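Local coordinates for calcium uptake protein 2, mitochondrial (Homo sapiens, PDB 6LB7) that probably senses calcium through its EF-hands and helps regulate calcium uptake into mitochondria, at residues N182-Q194 with S236-F248. Numbering follows the deposited sequence.
Sequences NLQTEIQEMEFLQ and SISLDEFKSFCHF
Q188 and K243, their CA atoms 6.4 Å apart, mark where helices 182-194 and 239-248 pack in this EF-hand protein, with one knob-into-hole at Q188. The axes approach to 10.1 Å with 124° between their N-to-C directions, an oblique crossing well short of antiparallel. L183 and I187 of helix 173-196 pack on helices 30-38 and 84-94, so the contact links these to helices 204-211 and 239-249. The Q188 knob is seated among F242, K243, C246 and H247. Its extended chain lays CG against C246 CB, while OE1 rests beside K243 CG and NE2 beside H247 CD2, amide and imidazole planes being 75° apart. A water weakly bridges Q188 NE2 to C246 O. On the flank, K243 reaches out fully extended, and its NZ donates at 2.9 Å to E189 OE2, which accepts through its anti lone pair, away from OE1, in a salt bridge. E189 OE1 pairs instead with R74, so the carboxylate is held between two cations. With the carboxylate gone, as for an alanine here, K243 NZ would probably lose its mate and be free to turn, while R74 would be left with E186. At the other end, F192 has CG anti to its backbone N (chi1 -179°), which swings the ring over the start of helix 239-248, where S238 and E241 form a capping box: E241 N donates to S238 OG at 3.0 Å, and S238 N to E241 OE1. The rings of F192 and F242 lie obliquely, centroids 5.8 Å apart, with F192 CD2 3.7 Å from F242 CB. L239 CD1 makes a CH-pi contact over one face of F192, 3.9 Å from the ring centroid, while I237 O lies at the ring edge.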
ATOM      1  N   ASN B 182     -23.015  -0.806  -4.299  1.00 12.15           N
ATOM      2  CA  ASN B 182     -24.302  -0.476  -3.705  1.00 13.31           C
ATOM      3  C   ASN B 182     -24.228  -0.447  -2.181  1.00 13.44           C
ATOM      4  O   ASN B 182     -24.981   0.300  -1.543  1.00 14.19           O
ATOM      5  CB  ASN B 182     -25.359  -1.472  -4.177  1.00 13.94           C
ATOM      6  CG  ASN B 182     -25.889  -1.145  -5.595  1.00 21.41           C
ATOM      7  OD1 ASN B 182     -25.840  -0.000  -6.034  1.00 23.78           O
ATOM      8  ND2 ASN B 182     -26.389  -2.161  -6.297  1.00 18.49           N
ATOM      9  N   LEU B 183     -23.374  -1.279  -1.583  1.00 11.61           N
ATOM     10  CA  LEU B 183     -23.149  -1.203  -0.137  1.00 11.46           C
ATOM     11  C   LEU B 183     -22.592   0.162   0.254  1.00 19.09           C
ATOM     12  O   LEU B 183     -23.126   0.827   1.155  1.00 12.58           O
ATOM     13  CB  LEU B 183     -22.202  -2.323   0.303  1.00 14.06           C
ATOM     14  CG  LEU B 183     -21.657  -2.226   1.726  1.00 17.67           C
ATOM     15  CD1 LEU B 183     -22.794  -2.454   2.724  1.00 11.27           C
ATOM     16  CD2 LEU B 183     -20.520  -3.219   1.932  1.00 21.39           C
ATOM     17  N   GLN B 184     -21.524   0.603  -0.423  1.00 11.40           N
ATOM     18  CA  GLN B 184     -20.978   1.936  -0.147  1.00 13.33           C
ATOM     19  C   GLN B 184     -22.027   3.021  -0.397  1.00 15.98           C
ATOM     20  O   GLN B 184     -22.212   3.922   0.429  1.00 11.47           O
ATOM     21  CB  GLN B 184     -19.724   2.184  -0.983  1.00 15.53           C
ATOM     22  CG  GLN B 184     -18.562   1.236  -0.705  1.00 18.56           C
ATOM     23  CD  GLN B 184     -17.277   1.698  -1.355  1.00 16.96           C
ATOM     24  OE1 GLN B 184     -17.301   2.507  -2.281  1.00 19.56           O
ATOM     25  NE2 GLN B 184     -16.139   1.197  -0.863  1.00 12.08           N
ATOM     26  N   THR B 185     -22.740   2.944  -1.525  1.00 14.56           N
ATOM     27  CA  THR B 185     -23.798   3.920  -1.792  1.00 12.09           C
ATOM     28  C   THR B 185     -24.856   3.920  -0.691  1.00 11.43           C
ATOM     29  O   THR B 185     -25.304   4.985  -0.239  1.00 15.99           O
ATOM     30  CB  THR B 185     -24.448   3.631  -3.146  1.00 13.25           C
ATOM     31  OG1 THR B 185     -23.457   3.705  -4.166  1.00 15.10           O
ATOM     32  CG2 THR B 185     -25.532   4.663  -3.447  1.00 14.61           C
ATOM     33  N   GLU B 186     -25.274   2.735  -0.246  1.00 13.11           N
ATOM     34  CA  GLU B 186     -26.319   2.666   0.765  1.00 17.69           C
ATOM     35  C   GLU B 186     -25.889   3.327   2.077  1.00 10.35           C
ATOM     36  O   GLU B 186     -26.670   4.082   2.672  1.00 11.85           O
ATOM     37  CB  GLU B 186     -26.744   1.212   0.994  1.00 15.81           C
ATOM     38  CG  GLU B 186     -27.775   1.077   2.100  1.00 13.11           C
ATOM     39  CD  GLU B 186     -28.696  -0.132   1.917  1.00 18.16           C
ATOM     40  OE1 GLU B 186     -28.244  -1.225   1.515  1.00 22.46           O
ATOM     41  OE2 GLU B 186     -29.892   0.017   2.181  1.00 15.63           O
ATOM     42  N   ILE B 187     -24.655   3.074   2.543  1.00 10.81           N
ATOM     43  CA  ILE B 187     -24.169   3.755   3.753  1.00 10.52           C
ATOM     44  C   ILE B 187     -24.136   5.261   3.536  1.00 10.64           C
ATOM     45  O   ILE B 187     -24.475   6.038   4.435  1.00 10.82           O
ATOM     46  CB  ILE B 187     -22.768   3.258   4.175  1.00 10.45           C
ATOM     47  CG1 ILE B 187     -22.743   1.744   4.432  1.00 17.46           C
ATOM     48  CG2 ILE B 187     -22.260   4.059   5.432  1.00 10.46           C
ATOM     49  CD1 ILE B 187     -23.893   1.243   5.226  1.00 17.28           C
ATOM     50  N   GLN B 188     -23.661   5.698   2.364  1.00 10.73           N
ATOM     51  CA  GLN B 188     -23.629   7.147   2.205  1.00 10.89           C
ATOM     52  C   GLN B 188     -25.041   7.723   2.149  1.00 10.96           C
ATOM     53  O   GLN B 188     -25.336   8.746   2.779  1.00 11.07           O
ATOM     54  CB  GLN B 188     -22.838   7.544   0.945  1.00 11.03           C
ATOM     55  CG  GLN B 188     -21.365   7.079   0.884  1.00 11.01           C
ATOM     56  CD  GLN B 188     -20.865   6.853  -0.541  1.00 21.18           C
ATOM     57  OE1 GLN B 188     -21.558   7.013  -1.465  1.00 21.69           O
ATOM     58  NE2 GLN B 188     -19.657   6.486  -0.707  1.00 11.81           N
ATOM     59  N   GLU B 189     -26.014   7.069   1.513  1.00 10.88           N
ATOM     60  CA  GLU B 189     -27.353   7.654   1.488  1.00 10.96           C
ATOM     61  C   GLU B 189     -27.973   7.650   2.874  1.00 10.90           C
ATOM     62  O   GLU B 189     -28.676   8.592   3.259  1.00 12.00           O
ATOM     63  CB  GLU B 189     -28.244   6.894   0.494  1.00 10.94           C
ATOM     64  CG  GLU B 189     -27.857   7.145  -0.966  1.00 15.23           C
ATOM     65  CD  GLU B 189     -28.680   6.354  -1.961  1.00 17.23           C
ATOM     66  OE1 GLU B 189     -29.517   5.534  -1.548  1.00 23.99           O
ATOM     67  OE2 GLU B 189     -28.467   6.564  -3.169  1.00 14.26           O
ATOM     68  N   MET B 190     -27.727   6.601   3.646  1.00  9.54           N
ATOM     69  CA  MET B 190     -28.324   6.546   4.974  1.00  9.53           C
ATOM     70  C   MET B 190     -27.702   7.585   5.900  1.00 16.52           C
ATOM     71  O   MET B 190     -28.412   8.281   6.635  1.00  9.72           O
ATOM     72  CB  MET B 190     -28.164   5.146   5.532  1.00  9.42           C
ATOM     73  CG  MET B 190     -28.885   4.926   6.804  1.00 23.36           C
ATOM     74  SD  MET B 190     -28.926   3.158   7.125  1.00 23.98           S
ATOM     75  CE  MET B 190     -30.313   3.107   8.241  1.00 16.96           C
ATOM     76  N   GLU B 191     -26.372   7.711   5.875  1.00 11.47           N
ATOM     77  CA  GLU B 191     -25.721   8.741   6.678  1.00 13.18           C
ATOM     78  C   GLU B 191     -26.120  10.139   6.219  1.00 11.78           C
ATOM     79  O   GLU B 191     -26.311  11.036   7.042  1.00 12.79           O
ATOM     80  CB  GLU B 191     -24.201   8.568   6.633  1.00 11.88           C
ATOM     81  CG  GLU B 191     -23.751   7.316   7.384  1.00 11.37           C
ATOM     82  CD  GLU B 191     -22.256   7.257   7.606  1.00 16.89           C
ATOM     83  OE1 GLU B 191     -21.487   7.735   6.733  1.00 12.67           O
ATOM     84  OE2 GLU B 191     -21.852   6.745   8.673  1.00 19.67           O
ATOM     85  N   PHE B 192     -26.265  10.348   4.915  1.00 11.19           N
ATOM     86  CA  PHE B 192     -26.699  11.659   4.447  1.00 14.53           C
ATOM     87  C   PHE B 192     -28.002  12.081   5.115  1.00 17.41           C
ATOM     88  O   PHE B 192     -28.103  13.180   5.654  1.00 11.51           O
ATOM     89  CB  PHE B 192     -26.884  11.658   2.938  1.00 11.29           C
ATOM     90  CG  PHE B 192     -27.303  13.002   2.393  1.00 12.49           C
ATOM     91  CD1 PHE B 192     -28.647  13.307   2.205  1.00 11.62           C
ATOM     92  CD2 PHE B 192     -26.346  13.963   2.090  1.00 11.77           C
ATOM     93  CE1 PHE B 192     -29.027  14.550   1.708  1.00 21.34           C
ATOM     94  CE2 PHE B 192     -26.712  15.192   1.586  1.00 12.06           C
ATOM     95  CZ  PHE B 192     -28.054  15.491   1.395  1.00 14.85           C
ATOM     96  N   LEU B 193     -29.024  11.220   5.076  1.00 12.08           N
ATOM     97  CA  LEU B 193     -30.302  11.609   5.668  1.00 13.05           C
ATOM     98  C   LEU B 193     -30.241  11.647   7.187  1.00 12.20           C
ATOM     99  O   LEU B 193     -30.935  12.459   7.813  1.00 12.38           O
ATOM    100  CB  LEU B 193     -31.402  10.673   5.203  1.00 17.51           C
ATOM    101  CG  LEU B 193     -31.824  11.099   3.795  1.00 32.09           C
ATOM    102  CD1 LEU B 193     -32.614   9.985   3.123  1.00 32.55           C
ATOM    103  CD2 LEU B 193     -32.614  12.421   3.849  1.00 28.96           C
ATOM    104  N   GLN B 194     -29.422  10.785   7.792  1.00 12.18           N
ATOM    105  CA  GLN B 194     -29.242  10.835   9.238  1.00 15.04           C
ATOM    106  C   GLN B 194     -28.718  12.203   9.674  1.00 12.47           C
ATOM    107  O   GLN B 194     -29.248  12.829  10.598  1.00 14.49           O
ATOM    108  CB  GLN B 194     -28.288   9.703   9.669  1.00 12.06           C
ATOM    109  CG  GLN B 194     -28.044   9.569  11.136  1.00 13.60           C
ATOM    110  CD  GLN B 194     -29.289   9.327  11.924  1.00 30.38           C
ATOM    111  OE1 GLN B 194     -30.174   8.772  11.496  1.00 34.80           O
ATOM    112  NE2 GLN B 194     -29.355   9.763  13.073  1.00 20.03           N
ATOM    113  N   SER B 236     -25.920  24.926   0.647  1.00 24.12           N
ATOM    114  CA  SER B 236     -26.061  23.622   1.266  1.00 24.16           C
ATOM    115  C   SER B 236     -25.578  22.522   0.311  1.00 22.98           C
ATOM    116  O   SER B 236     -25.455  22.721  -0.900  1.00 24.75           O
ATOM    117  CB  SER B 236     -27.511  23.413   1.668  1.00 22.76           C
ATOM    118  OG  SER B 236     -28.336  23.452   0.520  1.00 32.72           O
ATOM    119  N   ILE B 237     -25.291  21.351   0.878  1.00 18.72           N
ATOM    120  CA  ILE B 237     -24.588  20.277   0.185  1.00 14.80           C
ATOM    121  C   ILE B 237     -25.597  19.246  -0.304  1.00 17.53           C
ATOM    122  O   ILE B 237     -26.459  18.794   0.464  1.00 15.88           O
ATOM    123  CB  ILE B 237     -23.548  19.631   1.118  1.00 15.01           C
ATOM    124  CG1 ILE B 237     -22.416  20.628   1.409  1.00 21.60           C
ATOM    125  CG2 ILE B 237     -23.046  18.314   0.545  1.00 14.25           C
ATOM    126  CD1 ILE B 237     -21.968  20.636   2.851  1.00 19.30           C
ATOM    127  N   SER B 238     -25.485  18.861  -1.569  1.00 16.13           N
ATOM    128  CA  SER B 238     -26.360  17.842  -2.130  1.00 19.39           C
ATOM    129  C   SER B 238     -25.865  16.433  -1.801  1.00 13.77           C
ATOM    130  O   SER B 238     -24.705  16.209  -1.425  1.00 15.77           O
ATOM    131  CB  SER B 238     -26.460  17.987  -3.653  1.00 20.36           C
ATOM    132  OG  SER B 238     -25.250  17.578  -4.285  1.00 20.79           O
ATOM    133  N   LEU B 239     -26.755  15.465  -1.998  1.00 13.82           N
ATOM    134  CA  LEU B 239     -26.355  14.071  -1.839  1.00 15.46           C
ATOM    135  C   LEU B 239     -25.180  13.724  -2.758  1.00 22.74           C
ATOM    136  O   LEU B 239     -24.217  13.062  -2.340  1.00 15.70           O
ATOM    137  CB  LEU B 239     -27.549  13.158  -2.117  1.00 13.32           C
ATOM    138  CG  LEU B 239     -27.334  11.654  -1.994  1.00 16.23           C
ATOM    139  CD1 LEU B 239     -26.874  11.304  -0.576  1.00 12.85           C
ATOM    140  CD2 LEU B 239     -28.629  10.932  -2.330  1.00 12.93           C
ATOM    141  N   ASP B 240     -25.242  14.155  -4.020  1.00 17.35           N
ATOM    142  CA  ASP B 240     -24.158  13.841  -4.948  1.00 19.29           C
ATOM    143  C   ASP B 240     -22.840  14.454  -4.491  1.00 12.52           C
ATOM    144  O   ASP B 240     -21.789  13.819  -4.599  1.00 12.45           O
ATOM    145  CB  ASP B 240     -24.495  14.320  -6.368  1.00 21.52           C
ATOM    146  CG  ASP B 240     -25.446  13.373  -7.092  1.00 26.91           C
ATOM    147  OD1 ASP B 240     -25.527  12.200  -6.677  1.00 30.56           O
ATOM    148  OD2 ASP B 240     -26.112  13.800  -8.065  1.00 39.22           O
ATOM    149  N   GLU B 241     -22.871  15.696  -4.004  1.00 13.89           N
ATOM    150  CA  GLU B 241     -21.651  16.301  -3.487  1.00 15.25           C
ATOM    151  C   GLU B 241     -21.157  15.552  -2.256  1.00 21.03           C
ATOM    152  O   GLU B 241     -19.946  15.383  -2.065  1.00 13.67           O
ATOM    153  CB  GLU B 241     -21.886  17.786  -3.174  1.00 14.36           C
ATOM    154  CG  GLU B 241     -22.183  18.616  -4.428  1.00 21.85           C
ATOM    155  CD  GLU B 241     -22.675  20.040  -4.136  1.00 29.98           C
ATOM    156  OE1 GLU B 241     -23.186  20.310  -3.020  1.00 23.38           O
ATOM    157  OE2 GLU B 241     -22.563  20.890  -5.043  1.00 31.51           O
ATOM    158  N   PHE B 242     -22.079  15.095  -1.406  1.00 16.78           N
ATOM    159  CA  PHE B 242     -21.677  14.313  -0.248  1.00 12.62           C
ATOM    160  C   PHE B 242     -21.051  12.999  -0.683  1.00 12.41           C
ATOM    161  O   PHE B 242     -20.006  12.598  -0.155  1.00 12.97           O
ATOM    162  CB  PHE B 242     -22.886  14.074   0.663  1.00 12.45           C
ATOM    163  CG  PHE B 242     -22.586  13.235   1.863  1.00 12.18           C
ATOM    164  CD1 PHE B 242     -23.105  11.958   1.966  1.00 11.91           C
ATOM    165  CD2 PHE B 242     -21.799  13.734   2.903  1.00 15.96           C
ATOM    166  CE1 PHE B 242     -22.857  11.184   3.074  1.00 11.71           C
ATOM    167  CE2 PHE B 242     -21.536  12.960   4.027  1.00 12.00           C
ATOM    168  CZ  PHE B 242     -22.059  11.687   4.119  1.00 18.88           C
ATOM    169  N   LYS B 243     -21.668  12.317  -1.656  1.00 12.20           N
ATOM    170  CA  LYS B 243     -21.123  11.049  -2.138  1.00 12.04           C
ATOM    171  C   LYS B 243     -19.706  11.223  -2.673  1.00 15.90           C
ATOM    172  O   LYS B 243     -18.846  10.360  -2.453  1.00 12.24           O
ATOM    173  CB  LYS B 243     -22.024  10.445  -3.230  1.00 15.44           C
ATOM    174  CG  LYS B 243     -23.335   9.879  -2.725  1.00 18.89           C
ATOM    175  CD  LYS B 243     -24.240   9.393  -3.883  1.00 17.92           C
ATOM    176  CE  LYS B 243     -25.461   8.702  -3.325  1.00 24.57           C
ATOM    177  NZ  LYS B 243     -26.383   8.163  -4.355  1.00 26.78           N
ATOM    178  N   SER B 244     -19.440  12.331  -3.369  1.00 12.89           N
ATOM    179  CA  SER B 244     -18.097  12.562  -3.909  1.00 17.60           C
ATOM    180  C   SER B 244     -17.070  12.684  -2.796  1.00 14.27           C
ATOM    181  O   SER B 244     -15.959  12.162  -2.918  1.00 15.52           O
ATOM    182  CB  SER B 244     -18.054  13.824  -4.773  1.00 16.48           C
ATOM    183  OG  SER B 244     -18.960  13.680  -5.841  1.00 30.94           O
ATOM    184  N   PHE B 245     -17.412  13.395  -1.716  1.00 13.71           N
ATOM    185  CA  PHE B 245     -16.494  13.462  -0.589  1.00 13.06           C
ATOM    186  C   PHE B 245     -16.269  12.094   0.017  1.00 16.49           C
ATOM    187  O   PHE B 245     -15.135  11.751   0.373  1.00 15.61           O
ATOM    188  CB  PHE B 245     -16.985  14.412   0.497  1.00 13.12           C
ATOM    189  CG  PHE B 245     -15.956  14.653   1.561  1.00 13.97           C
ATOM    190  CD1 PHE B 245     -14.980  15.629   1.380  1.00 14.84           C
ATOM    191  CD2 PHE B 245     -15.932  13.872   2.722  1.00 14.75           C
ATOM    192  CE1 PHE B 245     -14.014  15.848   2.348  1.00 13.86           C
ATOM    193  CE2 PHE B 245     -14.964  14.075   3.702  1.00 12.81           C
ATOM    194  CZ  PHE B 245     -13.994  15.073   3.507  1.00 13.10           C
ATOM    195  N   CYS B 246     -17.338  11.308   0.183  1.00 12.94           N
ATOM    196  CA  CYS B 246     -17.160   9.985   0.771  1.00 17.03           C
ATOM    197  C   CYS B 246     -16.261   9.115  -0.094  1.00 10.77           C
ATOM    198  O   CYS B 246     -15.453   8.340   0.428  1.00 12.35           O
ATOM    199  CB  CYS B 246     -18.513   9.303   1.015  1.00 10.61           C
ATOM    200  SG  CYS B 246     -19.521  10.123   2.271  1.00 15.74           S
ATOM    201  N   HIS B 247     -16.405   9.195  -1.416  1.00 15.45           N
ATOM    202  CA  HIS B 247     -15.494   8.452  -2.291  1.00 17.10           C
ATOM    203  C   HIS B 247     -14.051   8.917  -2.109  1.00 20.59           C
ATOM    204  O   HIS B 247     -13.119   8.099  -2.129  1.00 15.37           O
ATOM    205  CB  HIS B 247     -15.916   8.616  -3.753  1.00 21.68           C
ATOM    206  CG  HIS B 247     -17.178   7.896  -4.093  1.00 28.23           C
ATOM    207  ND1 HIS B 247     -18.117   8.404  -4.965  1.00 33.26           N
ATOM    208  CD2 HIS B 247     -17.656   6.699  -3.678  1.00 27.20           C
ATOM    209  CE1 HIS B 247     -19.120   7.550  -5.073  1.00 27.75           C
ATOM    210  NE2 HIS B 247     -18.867   6.511  -4.296  1.00 26.94           N
ATOM    211  N   PHE B 248     -13.846  10.232  -1.932  1.00 14.83           N
ATOM    212  CA  PHE B 248     -12.502  10.750  -1.680  1.00 13.40           C
ATOM    213  C   PHE B 248     -11.896  10.184  -0.392  1.00 20.78           C
ATOM    214  O   PHE B 248     -10.676   9.970  -0.320  1.00 17.45           O
ATOM    215  CB  PHE B 248     -12.538  12.289  -1.657  1.00 13.72           C
ATOM    216  CG  PHE B 248     -11.459  12.920  -0.797  1.00 18.03           C
ATOM    217  CD1 PHE B 248     -10.190  13.137  -1.307  1.00 14.99           C
ATOM    218  CD2 PHE B 248     -11.731  13.316   0.513  1.00 16.34           C
ATOM    219  CE1 PHE B 248      -9.185  13.718  -0.516  1.00 20.18           C
ATOM    220  CE2 PHE B 248     -10.741  13.905   1.303  1.00 19.38           C
ATOM    221  CZ  PHE B 248      -9.462  14.106   0.775  1.00 20.30           C
TER
HETATM  222  O   HOH W   1     -17.134   5.648  -0.041  1.00 26.96           O